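Local structure of phosphinothricin N-acetyltransferase (Brucella ovis, 5DWM) at residues 109-114 with 143-148; 90-95 with 125-130; 25-30 with 72-77; 33-38 with 157-162. The protein is a GNAT-type acyltransferase that binds acetyl-CoA and probably acetylates the amine of a small substrate such as phosphinothricin. All blocks are in the same frame, centred on the assembly; numbering follows the deposited sequence.

Interaction 1: 109-114 with 143-148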
# COMPACT_ATOMS: atom_id res chain seq x y z
N LEU A 109 -7.35 16.68 -15.35
CA LEU A 109 -7.60 15.26 -15.16
C LEU A 109 -8.01 14.96 -13.73
O LEU A 109 -8.97 14.23 -13.49
CB LEU A 109 -6.34 14.46 -15.52
CG LEU A 109 -6.14 14.19 -17.01
CD1 LEU A 109 -4.74 13.70 -17.30
CD2 LEU A 109 -7.17 13.21 -17.51
N LEU A 110 -7.26 15.50 -12.76
CA LEU A 110 -7.51 15.16 -11.36
C LEU A 110 -8.83 15.75 -10.88
O LEU A 110 -9.57 15.10 -10.13
CB LEU A 110 -6.34 15.60 -10.49
CG LEU A 110 -6.38 15.26 -9.00
CD1 LEU A 110 -6.63 13.77 -8.77
CD2 LEU A 110 -5.07 15.69 -8.33
N ARG A 111 -9.17 16.97 -11.33
CA ARG A 111 -10.47 17.52 -10.97
C ARG A 111 -11.60 16.60 -11.42
O ARG A 111 -12.53 16.33 -10.65
CB ARG A 111 -10.63 18.93 -11.55
CG ARG A 111 -12.01 19.50 -11.31
CD ARG A 111 -12.04 21.01 -11.48
NE ARG A 111 -11.19 21.68 -10.50
CZ ARG A 111 -10.12 22.39 -10.81
NH1 ARG A 111 -9.76 22.54 -12.08
NH2 ARG A 111 -9.41 22.97 -9.85
N GLU A 112 -11.52 16.09 -12.65
CA GLU A 112 -12.59 15.23 -13.13
C GLU A 112 -12.56 13.87 -12.44
O GLU A 112 -13.61 13.29 -12.15
CB GLU A 112 -12.54 15.11 -14.66
CG GLU A 112 -13.67 14.28 -15.28
CD GLU A 112 -15.06 14.85 -15.01
OE1 GLU A 112 -16.04 14.07 -15.06
OE2 GLU A 112 -15.17 16.06 -14.74
N LEU A 113 -11.35 13.34 -12.16
CA LEU A 113 -11.25 12.08 -11.44
C LEU A 113 -11.87 12.19 -10.05
O LEU A 113 -12.60 11.29 -9.61
CB LEU A 113 -9.79 11.65 -11.35
CG LEU A 113 -9.58 10.22 -10.86
CD1 LEU A 113 -9.97 9.22 -11.93
CD2 LEU A 113 -8.14 10.00 -10.43
N ILE A 114 -11.59 13.30 -9.35
CA ILE A 114 -12.21 13.55 -8.05
C ILE A 114 -13.73 13.53 -8.17
O ILE A 114 -14.42 12.93 -7.34
CB ILE A 114 -11.71 14.88 -7.46
CG1 ILE A 114 -10.22 14.79 -7.08
CG2 ILE A 114 -12.56 15.31 -6.26
CD1 ILE A 114 -9.60 16.15 -6.75
N GLU A 143 -1.55 19.23 -3.88
CA GLU A 143 -1.78 20.34 -2.96
C GLU A 143 -2.79 21.33 -3.53
O GLU A 143 -3.69 21.80 -2.82
CB GLU A 143 -0.47 21.06 -2.65
CG GLU A 143 0.48 20.27 -1.76
CD GLU A 143 1.79 20.98 -1.54
OE1 GLU A 143 2.06 21.97 -2.25
OE2 GLU A 143 2.55 20.55 -0.64
N SER A 144 -2.67 21.65 -4.82
CA SER A 144 -3.55 22.65 -5.41
C SER A 144 -5.00 22.20 -5.47
O SER A 144 -5.90 23.04 -5.51
CB SER A 144 -3.05 23.04 -6.80
OG SER A 144 -3.44 22.08 -7.76
N LEU A 145 -5.25 20.89 -5.45
CA LEU A 145 -6.61 20.37 -5.46
C LEU A 145 -7.10 19.95 -4.08
O LEU A 145 -8.09 19.22 -3.97
CB LEU A 145 -6.74 19.23 -6.48
CG LEU A 145 -6.99 19.83 -7.87
CD1 LEU A 145 -6.91 18.78 -8.94
CD2 LEU A 145 -8.35 20.51 -7.90
N GLY A 146 -6.41 20.38 -3.02
CA GLY A 146 -6.91 20.23 -1.67
C GLY A 146 -6.43 19.01 -0.92
O GLY A 146 -6.87 18.79 0.21
N PHE A 147 -5.55 18.20 -1.51
CA PHE A 147 -5.00 17.08 -0.78
C PHE A 147 -4.12 17.60 0.35
O PHE A 147 -3.46 18.64 0.23
CB PHE A 147 -4.14 16.21 -1.69
CG PHE A 147 -4.91 15.32 -2.63
CD1 PHE A 147 -5.59 15.84 -3.72
CD2 PHE A 147 -4.87 13.94 -2.46
CE1 PHE A 147 -6.27 15.00 -4.59
CE2 PHE A 147 -5.54 13.10 -3.33
CZ PHE A 147 -6.24 13.63 -4.40
N THR A 148 -4.11 16.86 1.46
CA THR A 148 -3.25 17.19 2.59
C THR A 148 -2.20 16.11 2.77
O THR A 148 -2.42 14.94 2.46
CB THR A 148 -4.06 17.36 3.88
OG1 THR A 148 -4.74 16.14 4.18
CG2 THR A 148 -5.11 18.45 3.71
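Leu145 carries this contact, its two methyls parting to meet different residues of helix 105-119. CD1 reaches in over Leu110, the two side chains running antiparallel alongside each other, and lies 3.6 Å from Leu110 CG, about as close as it is to CB and CD2 of the same residue. Leu110 offers this flank because its CG stands anti to the backbone N (chi1 -177°). The other methyl, Leu145 CD2, meets the end of Arg111 instead: the arginine is bent at chi3, lies roughly perpendicular to the leucine and brings NH2 to 3.3 Å from CD2, a contact without a hydrogen bond at the exposed side. All this happens just where helix 136-144 stops. Gly146, with positive phi, is the C-prime residue of a Schellman motif, and the chain turns there before entering strand 148-159. Helix 105-119 follows the glycine-rich loop typical of the GNAT fold, in which Gly102, Gln103 and Gly104 bind acetyl-CoA, as do Gly106 and Lys107 in its first turn. Beyond the Schellman turn, the Phe147 ring swings back toward the helix. Its CE1 lies 4.0 Å from Leu110 CD2 and 4.1 Å from Ile114 CD1, both approaching obliquely to the ring. Ile114 CD1 also comes within 4.2 Å of Leu145 CB, and Phe147 also packs on Met169 and Leu171 of strand 162-172.

Interaction 2: 90-95 with 125-130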
# COMPACT_ATOMS: atom_id res chain seq x y z
N ALA A 90 -9.97 5.08 -2.16
CA ALA A 90 -9.44 4.91 -3.51
C ALA A 90 -8.08 5.60 -3.61
O ALA A 90 -7.75 6.47 -2.81
CB ALA A 90 -10.39 5.47 -4.57
N GLU A 91 -7.31 5.20 -4.62
CA GLU A 91 -6.00 5.77 -4.90
C GLU A 91 -5.98 6.32 -6.32
O GLU A 91 -6.50 5.68 -7.23
CB GLU A 91 -4.92 4.69 -4.74
CG GLU A 91 -3.50 5.18 -4.98
CD GLU A 91 -2.47 4.08 -4.80
OE1 GLU A 91 -2.73 3.14 -4.03
OE2 GLU A 91 -1.39 4.18 -5.42
N ASP A 92 -5.38 7.50 -6.52
CA ASP A 92 -5.31 8.10 -7.84
C ASP A 92 -3.93 7.93 -8.48
O ASP A 92 -2.91 7.88 -7.79
CB ASP A 92 -5.71 9.59 -7.86
CG ASP A 92 -4.72 10.51 -7.14
OD1 ASP A 92 -4.72 10.52 -5.89
OD2 ASP A 92 -4.01 11.28 -7.83
N SER A 93 -3.93 7.85 -9.81
CA SER A 93 -2.72 7.70 -10.62
C SER A 93 -2.85 8.63 -11.82
O SER A 93 -3.88 8.61 -12.49
CB SER A 93 -2.59 6.27 -11.12
OG SER A 93 -2.37 5.38 -10.03
N ILE A 94 -1.82 9.43 -12.09
CA ILE A 94 -1.87 10.43 -13.15
C ILE A 94 -0.51 10.45 -13.84
O ILE A 94 0.52 10.56 -13.17
CB ILE A 94 -2.15 11.85 -12.61
CG1 ILE A 94 -3.38 11.89 -11.69
CG2 ILE A 94 -2.34 12.82 -13.76
CD1 ILE A 94 -3.57 13.22 -11.02
N TYR A 95 -0.52 10.41 -15.17
CA TYR A 95 0.70 10.54 -15.96
C TYR A 95 0.45 11.44 -17.15
O TYR A 95 -0.59 11.34 -17.81
CB TYR A 95 1.21 9.18 -16.44
CG TYR A 95 1.85 8.38 -15.33
CD1 TYR A 95 3.17 8.61 -14.96
CD2 TYR A 95 1.12 7.44 -14.62
CE1 TYR A 95 3.76 7.89 -13.94
CE2 TYR A 95 1.71 6.71 -13.58
CZ TYR A 95 3.03 6.95 -13.25
OH TYR A 95 3.62 6.24 -12.23
N LEU A 125 -9.60 9.84 -1.03
CA LEU A 125 -8.78 9.62 -2.22
C LEU A 125 -7.32 9.81 -1.83
O LEU A 125 -6.95 10.85 -1.27
CB LEU A 125 -9.19 10.58 -3.34
CG LEU A 125 -8.46 10.43 -4.69
CD1 LEU A 125 -8.59 9.01 -5.24
CD2 LEU A 125 -8.99 11.47 -5.68
N LEU A 126 -6.51 8.79 -2.08
CA LEU A 126 -5.12 8.75 -1.62
C LEU A 126 -4.17 8.88 -2.81
O LEU A 126 -4.35 8.21 -3.83
CB LEU A 126 -4.86 7.42 -0.92
CG LEU A 126 -3.46 7.19 -0.33
CD1 LEU A 126 -3.27 8.04 0.92
CD2 LEU A 126 -3.23 5.72 -0.01
N ALA A 127 -3.15 9.72 -2.67
CA ALA A 127 -2.05 9.80 -3.62
C ALA A 127 -0.81 9.17 -3.00
O ALA A 127 -0.43 9.54 -1.89
CB ALA A 127 -1.75 11.25 -4.01
N VAL A 128 -0.21 8.22 -3.72
CA VAL A 128 1.01 7.56 -3.29
C VAL A 128 2.08 8.02 -4.27
O VAL A 128 2.22 7.46 -5.36
CB VAL A 128 0.83 6.03 -3.31
CG1 VAL A 128 2.11 5.33 -2.84
CG2 VAL A 128 -0.32 5.62 -2.42
N ILE A 129 2.82 9.06 -3.90
CA ILE A 129 3.66 9.79 -4.84
C ILE A 129 5.09 9.28 -4.73
O ILE A 129 5.76 9.47 -3.70
CB ILE A 129 3.58 11.31 -4.60
CG1 ILE A 129 2.12 11.78 -4.70
CG2 ILE A 129 4.51 12.06 -5.57
CD1 ILE A 129 1.92 13.24 -4.34
N GLY A 130 5.56 8.60 -5.77
CA GLY A 130 6.92 8.11 -5.77
C GLY A 130 7.93 9.23 -5.93
O GLY A 130 7.70 10.21 -6.63
O HOH W 1 -1.02 6.97 -6.25
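Leu125 lies beside Ala90 at the tight end of this parallel strand pair, its CD1 reaching across to 4.0 Å from Ala90 CB; with CG anti to the backbone N (chi1 -177°), that methyl tucks beneath the Glu91-Asp92 peptide. Leu126 comes next and supplies both backbone bonds. Its N donates to Ala90 O at 2.7 Å, and its own O accepts from Asp92 N at 3.0 Å. The side chain of Leu126 goes to the face shared with Glu91, where Ile153 of the second subunit packs on it. At Ala127 the strands begin to part, their axes inclined by 48°. This is the splay between the central parallel strands of the GNAT fold, whose cleft receives acetyl-CoA; Ile94, further along strand 89-96, is one of the residues that bind it. Asp92 leans into the opening, OD1 lying 3.6 Å from Ala127 CB and also close to Leu126 O, an acceptor like itself, while OD2 is bonded to His142. By Val128 no direct backbone bond crosses the gap, and a water takes over, accepting from Val128 N at 2.9 Å. Its two protons, for which several acceptors compete, can go to Asp92 O at 2.6 Å and Glu91 OE2 at 2.9 Å. The extended chain of Glu91 passes obliquely over Val128, OE2 resting 3.5 Å from CG2, and its OE1 forms a salt bridge with Arg81 of the second subunit.

Interaction 3: 25-30 with 72-77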
# COMPACT_ATOMS: atom_id res chain seq x y z
N ALA A 25 2.88 4.66 -24.54
CA ALA A 25 4.01 5.53 -24.85
C ALA A 25 4.27 6.55 -23.74
O ALA A 25 5.43 6.80 -23.37
CB ALA A 25 3.80 6.23 -26.20
N ILE A 26 3.21 7.14 -23.19
CA ILE A 26 3.36 8.10 -22.10
C ILE A 26 3.97 7.43 -20.88
O ILE A 26 4.92 7.93 -20.27
CB ILE A 26 2.00 8.74 -21.76
CG1 ILE A 26 1.54 9.62 -22.92
CG2 ILE A 26 2.07 9.54 -20.46
CD1 ILE A 26 0.13 10.16 -22.77
N TYR A 27 3.43 6.27 -20.50
CA TYR A 27 3.95 5.58 -19.33
C TYR A 27 5.38 5.10 -19.55
O TYR A 27 6.20 5.12 -18.62
CB TYR A 27 3.02 4.43 -18.93
CG TYR A 27 3.37 3.82 -17.59
CD1 TYR A 27 3.39 4.59 -16.43
CD2 TYR A 27 3.70 2.47 -17.48
CE1 TYR A 27 3.74 4.05 -15.20
CE2 TYR A 27 4.06 1.91 -16.25
CZ TYR A 27 4.08 2.72 -15.12
OH TYR A 27 4.41 2.20 -13.90
N THR A 28 5.71 4.67 -20.78
CA THR A 28 7.08 4.25 -21.08
C THR A 28 8.08 5.36 -20.76
O THR A 28 9.11 5.12 -20.12
CB THR A 28 7.18 3.82 -22.55
OG1 THR A 28 6.46 2.59 -22.73
CG2 THR A 28 8.64 3.65 -22.98
N GLN A 29 7.78 6.59 -21.19
CA GLN A 29 8.68 7.70 -20.89
C GLN A 29 8.77 7.96 -19.39
O GLN A 29 9.85 8.24 -18.86
CB GLN A 29 8.24 8.97 -21.63
CG GLN A 29 8.46 8.88 -23.13
CD GLN A 29 9.84 8.35 -23.47
OE1 GLN A 29 10.85 8.91 -23.03
NE2 GLN A 29 9.88 7.25 -24.22
N ALA A 30 7.64 7.88 -18.68
CA ALA A 30 7.65 8.03 -17.23
C ALA A 30 8.55 6.98 -16.57
O ALA A 30 9.33 7.30 -15.66
CB ALA A 30 6.23 7.92 -16.68
N LEU A 72 -2.82 13.47 -24.33
CA LEU A 72 -1.72 14.16 -23.67
C LEU A 72 -1.48 13.67 -22.25
O LEU A 72 -0.45 14.02 -21.65
CB LEU A 72 -1.98 15.66 -23.63
CG LEU A 72 -2.20 16.32 -24.99
CD1 LEU A 72 -2.34 17.81 -24.82
CD2 LEU A 72 -1.04 16.00 -25.91
N GLY A 73 -2.39 12.89 -21.68
CA GLY A 73 -2.23 12.40 -20.33
C GLY A 73 -3.41 11.53 -19.98
O GLY A 73 -4.41 11.49 -20.71
N TYR A 74 -3.28 10.81 -18.87
CA TYR A 74 -4.35 9.93 -18.43
C TYR A 74 -4.35 9.87 -16.91
O TYR A 74 -3.37 10.20 -16.24
CB TYR A 74 -4.23 8.52 -19.04
CG TYR A 74 -3.02 7.74 -18.59
CD1 TYR A 74 -1.81 7.85 -19.26
CD2 TYR A 74 -3.08 6.88 -17.49
CE1 TYR A 74 -0.70 7.13 -18.87
CE2 TYR A 74 -1.97 6.16 -17.08
CZ TYR A 74 -0.78 6.29 -17.77
OH TYR A 74 0.34 5.58 -17.38
N ALA A 75 -5.49 9.45 -16.37
CA ALA A 75 -5.66 9.32 -14.93
C ALA A 75 -6.63 8.18 -14.66
O ALA A 75 -7.57 7.95 -15.43
CB ALA A 75 -6.19 10.61 -14.29
N TYR A 76 -6.40 7.47 -13.56
CA TYR A 76 -7.35 6.45 -13.15
C TYR A 76 -7.33 6.35 -11.63
O TYR A 76 -6.45 6.89 -10.96
CB TYR A 76 -7.09 5.10 -13.83
CG TYR A 76 -5.80 4.43 -13.42
CD1 TYR A 76 -5.72 3.67 -12.25
CD2 TYR A 76 -4.66 4.56 -14.20
CE1 TYR A 76 -4.55 3.06 -11.88
CE2 TYR A 76 -3.48 3.94 -13.83
CZ TYR A 76 -3.42 3.20 -12.67
OH TYR A 76 -2.24 2.58 -12.30
N ALA A 77 -8.34 5.67 -11.10
CA ALA A 77 -8.40 5.32 -9.70
C ALA A 77 -8.44 3.81 -9.55
O ALA A 77 -8.79 3.08 -10.48
CB ALA A 77 -9.62 5.94 -9.03
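Ile26 and Tyr27 press down on segment 72-77 of strand 70-79 from a helix that runs almost square to it, the axes of the two short segments 88° apart and 9.5 Å from each other at closest. The tight part centres on Tyr74. Its ring stands up toward the helix, CG lying between the backbone N and the carbonyl carbon (chi1 66°), and the phenol tip slots in beside Tyr27: OH is 3.3 Å from Tyr27 CB, which sits at the edge of the Tyr74 ring near its plane. Ile26 closes the flank. Its CG2 lies 4.0 Å from Tyr74 CE1, and its CD1 methyl rests 3.9 Å from Gly73 N, against the Leu72-Gly73 peptide.

Further along the strand the fit slackens. Tyr76 also points to the helix side, yet it makes no contact with segment 25-30 and packs against Phe52 and Phe55 of helix 45-58 instead.

In the GNAT fold this is a helix laid across one face of the sheet. No hydrogen bond spans the two segments, and Tyr27 OH is engaged by Glu39 and Ser37, so between these two segments the hold is van der Waals packing, with the phenol oxygen of Tyr74 lodged against carbon atoms of Tyr27.

Interaction 4: 33-38 with 157-162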
# COMPACT_ATOMS: atom_id res chain seq x y z
N THR A 33 12.46 7.72 -17.76
CA THR A 33 13.08 9.00 -17.43
C THR A 33 12.65 9.58 -16.09
O THR A 33 13.19 10.62 -15.69
CB THR A 33 12.76 10.06 -18.51
OG1 THR A 33 11.38 10.45 -18.41
CG2 THR A 33 13.02 9.51 -19.90
N GLY A 34 11.70 8.96 -15.38
CA GLY A 34 11.15 9.56 -14.19
C GLY A 34 11.21 8.60 -13.01
O GLY A 34 11.55 7.42 -13.15
N THR A 35 10.86 9.13 -11.84
CA THR A 35 10.88 8.35 -10.61
C THR A 35 9.54 8.35 -9.89
O THR A 35 9.47 7.88 -8.74
CB THR A 35 12.02 8.81 -9.69
OG1 THR A 35 12.03 10.24 -9.59
CG2 THR A 35 13.35 8.33 -10.22
N GLY A 36 8.48 8.84 -10.53
CA GLY A 36 7.15 8.65 -9.97
C GLY A 36 6.72 7.20 -10.05
O GLY A 36 6.07 6.68 -9.14
N SER A 37 7.09 6.52 -11.13
CA SER A 37 6.87 5.09 -11.26
C SER A 37 8.02 4.33 -10.63
O SER A 37 9.19 4.66 -10.84
CB SER A 37 6.79 4.71 -12.74
OG SER A 37 6.73 3.30 -12.88
N TYR A 38 7.69 3.31 -9.86
CA TYR A 38 8.68 2.40 -9.30
C TYR A 38 8.91 1.17 -10.17
O TYR A 38 9.55 0.21 -9.72
CB TYR A 38 8.34 2.02 -7.85
CG TYR A 38 8.69 3.07 -6.82
CD1 TYR A 38 8.89 4.42 -7.17
CD2 TYR A 38 8.84 2.72 -5.47
CE1 TYR A 38 9.21 5.38 -6.19
CE2 TYR A 38 9.15 3.66 -4.51
CZ TYR A 38 9.32 4.98 -4.86
OH TYR A 38 9.64 5.91 -3.89
N GLY A 157 12.07 3.32 -2.23
CA GLY A 157 12.47 2.82 -3.53
C GLY A 157 13.92 3.13 -3.83
O GLY A 157 14.49 4.09 -3.32
N PHE A 158 14.52 2.28 -4.66
CA PHE A 158 15.84 2.55 -5.21
C PHE A 158 15.74 2.39 -6.72
O PHE A 158 15.36 1.31 -7.20
CB PHE A 158 16.91 1.61 -4.66
CG PHE A 158 18.29 2.02 -5.04
CD1 PHE A 158 18.93 3.04 -4.34
CD2 PHE A 158 18.93 1.45 -6.13
CE1 PHE A 158 20.20 3.46 -4.71
CE2 PHE A 158 20.21 1.85 -6.50
CZ PHE A 158 20.84 2.86 -5.79
N LYS A 159 16.08 3.44 -7.45
CA LYS A 159 15.95 3.46 -8.90
C LYS A 159 16.89 4.52 -9.45
O LYS A 159 17.07 5.57 -8.84
CB LYS A 159 14.50 3.76 -9.32
CG LYS A 159 14.27 3.82 -10.83
CD LYS A 159 12.80 4.10 -11.16
CE LYS A 159 12.60 4.12 -12.66
NZ LYS A 159 11.20 4.46 -13.06
N HIS A 160 17.48 4.23 -10.61
CA HIS A 160 18.40 5.17 -11.26
C HIS A 160 19.51 5.62 -10.31
O HIS A 160 19.92 6.78 -10.31
CB HIS A 160 17.66 6.37 -11.86
CG HIS A 160 16.73 6.03 -12.98
ND1 HIS A 160 16.62 4.76 -13.51
CD2 HIS A 160 15.85 6.79 -13.67
CE1 HIS A 160 15.72 4.76 -14.47
NE2 HIS A 160 15.24 5.98 -14.59
N GLY A 161 19.97 4.70 -9.47
CA GLY A 161 21.08 4.97 -8.57
C GLY A 161 20.77 5.82 -7.36
O GLY A 161 21.70 6.26 -6.68
N ARG A 162 19.49 6.05 -7.05
CA ARG A 162 19.09 6.96 -5.99
C ARG A 162 18.03 6.32 -5.11
O ARG A 162 17.14 5.62 -5.60
CB ARG A 162 18.46 8.25 -6.57
CG ARG A 162 19.43 9.34 -6.96
CD ARG A 162 18.72 10.71 -7.02
NE ARG A 162 17.55 10.69 -7.89
CZ ARG A 162 16.29 10.94 -7.51
NH1 ARG A 162 16.01 11.24 -6.25
NH2 ARG A 162 15.32 10.90 -8.40
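Lys159 runs fully extended, every torsion from chi1 (179°) onward anti, and this reach delivers NZ into the loop that follows helix 20-33. There it donates to Gly34 O and to Ser37 O, both at 3.0 Å; it approaches the first carbonyl tilted 21° from its plane, the second from well above the plane. Val31 O and Glu39 O also bond to the amine; four backbone carbonyls thus share three N-H groups, not all served at once, and would probably favour its charged form. The face of the His160 ring lies over Lys159 CE, and His160 NE2 bonds to Leu32 O. Tyr38 approaches strand 148-159 near its end, CE2 coming 3.6 Å from Gly157 CA, a fit the missing side chain allows. Farther out, Thr35 OG1 lies at the edge of the Arg162 guanidinium, near its plane, 3.6 Å from NH2, whose salt bridge is with Asp131.

Lys159 to Arg162 form a type I' turn, the tip of the hairpin joining strands 148-159 and 162-172. The hairpin closes over the C-terminal end of helix 20-33, with Leu164 backing Thr35, Tyr38 and Lys159, and Tyr86 and Ala85 of the second subunit against Tyr38.

Overall arrangement
All four contacts belong to one GNAT domain. Interaction 2 lies at its middle, about 4 Å from the centre of the chain; the centres of interactions 1, 3 and 4 are about 10, 13 and 16 Å from its own. Helix 105-119 links the two strands of interaction 2 and carries half of interaction 1, so these two cross along the chain. Interaction 3 comes before both in sequence and shares the sheet through neighbouring strands 70-79 and 89-96. Interaction 4 spans the longest loop, joining the end of helix 20-33 to the far hairpin; interactions 1 and 2 both fall within that loop. Interactions 1 to 3 lie next to residues that bind acetyl-CoA, interaction 4 farther off, while interactions 2 and 4 also touch the second subunit.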